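SAP-like pentraxin (Limulus polyphemus, PDB 3FLP) is a calcium-binding pentraxin, probably a lectin that recognises sugars, and assembles into doubly stacked heptameric rings. Local coordinates at residues E171-T174 against T175-S179. Numbering follows the deposited sequence.
Sequences EALT and THQVS
Thr-174 and Gln-177 hold each other by two reciprocal hydrogen bonds at the start of helix 175-182. The hydroxyl OG1 of Thr-174 accepts from the backbone N of Gln-177 at 3.1 Å, supplying the acceptor that an N–H of the first helical turn cannot find in a preceding turn. Threonine suits the N-cap because its short side chain carries a hydroxyl one bond from CB; with chi1 at 65° it is turned toward the helix. In return, the Gln-177 side chain folds back toward the loop, and its OE1 takes the N–H of Thr-174 at 3.1 Å. That bond is nearly straight, 171° at the hydrogen, and meets a lone pair in the amide plane. Glutamine has the length for this reach, and its spare NE2 bonds to the backbone O of His-213 of a neighbouring subunit, so both ends of the buried amide are used and its flip is fixed. Below the cap, Val-178 N closes the first helical turn onto Thr-174 O at 3.0 Å.

The packed side joins the buried Gln-177 amide to Leu-173 and Val-178: Leu-173 CG lies 3.8 Å from Gln-177 OE1, and Leu-173 CB 4.1 Å from Val-178 CG2. Val-178 also rests on Cys-103 and Val-105 of strand 100-107. On the solvent side, Thr-175 and His-176 are exposed. The His-176 ring is carried clear of the cap, with only CB near Thr-174 OG1, at 4.0 Å, whereas Thr-175 OG1 hydrogen-bonds with Tyr-116 OH. Together, the N-cap threonine and returning glutamine form a capping box, here starting the single helix laid against the pentraxin beta-sandwich.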
loop_
_atom_site.group_PDB
_atom_site.type_symbol
_atom_site.label_atom_id
_atom_site.label_comp_id
_atom_site.label_asym_id
_atom_site.label_seq_id
_atom_site.Cartn_x
_atom_site.Cartn_y
_atom_site.Cartn_z
ATOM N N GLU A 171 -21.478 6.733 34.361
ATOM C CA GLU A 171 -22.664 6.283 33.644
ATOM C C GLU A 171 -22.887 4.825 34.012
ATOM O O GLU A 171 -21.991 4.181 34.553
ATOM C CB GLU A 171 -22.473 6.406 32.125
ATOM C CG GLU A 171 -22.392 7.853 31.625
ATOM C CD GLU A 171 -22.869 8.009 30.189
ATOM O OE1 GLU A 171 -23.889 7.383 29.836
ATOM O OE2 GLU A 171 -22.240 8.768 29.419
ATOM N N ALA A 172 -24.084 4.313 33.740
ATOM C CA ALA A 172 -24.400 2.918 34.033
ATOM C C ALA A 172 -24.290 2.119 32.739
ATOM O O ALA A 172 -25.254 2.014 31.982
ATOM C CB ALA A 172 -25.810 2.801 34.598
ATOM N N LEU A 173 -23.102 1.570 32.495
ATOM C CA LEU A 173 -22.829 0.788 31.299
ATOM C C LEU A 173 -23.802 -0.375 31.096
ATOM O O LEU A 173 -24.269 -0.986 32.058
ATOM C CB LEU A 173 -21.382 0.276 31.349
ATOM C CG LEU A 173 -20.304 1.160 30.698
ATOM C CD1 LEU A 173 -20.378 2.571 31.213
ATOM C CD2 LEU A 173 -18.923 0.564 30.962
ATOM N N THR A 174 -24.116 -0.662 29.835
ATOM C CA THR A 174 -25.020 -1.758 29.511
ATOM C C THR A 174 -24.286 -3.096 29.586
ATOM O O THR A 174 -23.056 -3.153 29.656
ATOM C CB THR A 174 -25.589 -1.639 28.081
ATOM O OG1 THR A 174 -24.512 -1.765 27.139
ATOM C CG2 THR A 174 -26.314 -0.285 27.879
ATOM N N THR A 175 -25.057 -4.171 29.564
ATOM C CA THR A 175 -24.512 -5.513 29.605
ATOM C C THR A 175 -23.537 -5.716 28.448
ATOM O O THR A 175 -22.443 -6.255 28.638
ATOM C CB THR A 175 -25.655 -6.547 29.532
ATOM O OG1 THR A 175 -26.356 -6.541 30.782
ATOM C CG2 THR A 175 -25.127 -7.943 29.240
ATOM N N HIS A 176 -23.925 -5.270 27.254
ATOM C CA HIS A 176 -23.065 -5.414 26.085
ATOM C C HIS A 176 -21.762 -4.634 26.238
ATOM O O HIS A 176 -20.688 -5.128 25.888
ATOM C CB HIS A 176 -23.778 -4.944 24.812
ATOM C CG HIS A 176 -22.865 -4.824 23.629
ATOM N ND1 HIS A 176 -22.231 -5.912 23.063
ATOM C CD2 HIS A 176 -22.437 -3.740 22.938
ATOM C CE1 HIS A 176 -21.450 -5.503 22.079
ATOM N NE2 HIS A 176 -21.556 -4.190 21.983
ATOM N N GLN A 177 -21.858 -3.410 26.745
ATOM C CA GLN A 177 -20.674 -2.583 26.928
ATOM C C GLN A 177 -19.684 -3.188 27.932
ATOM O O GLN A 177 -18.475 -3.113 27.732
ATOM C CB GLN A 177 -21.083 -1.172 27.355
ATOM C CG GLN A 177 -21.867 -0.431 26.277
ATOM C CD GLN A 177 -22.248 0.976 26.700
ATOM O OE1 GLN A 177 -22.750 1.190 27.808
ATOM N NE2 GLN A 177 -22.020 1.941 25.820
ATOM N N VAL A 178 -20.189 -3.795 29.000
ATOM C CA VAL A 178 -19.299 -4.401 29.985
ATOM C C VAL A 178 -18.507 -5.546 29.345
ATOM O O VAL A 178 -17.337 -5.748 29.665
ATOM C CB VAL A 178 -20.075 -4.932 31.207
ATOM C CG1 VAL A 178 -19.131 -5.648 32.156
ATOM C CG2 VAL A 178 -20.732 -3.774 31.943
ATOM N N SER A 179 -19.129 -6.280 28.426
ATOM C CA SER A 179 -18.425 -7.379 27.776
ATOM C C SER A 179 -17.293 -6.834 26.906
ATOM O O SER A 179 -16.256 -7.482 26.765
ATOM C CB SER A 179 -19.380 -8.235 26.931
ATOM O OG SER A 179 -19.731 -7.598 25.720
#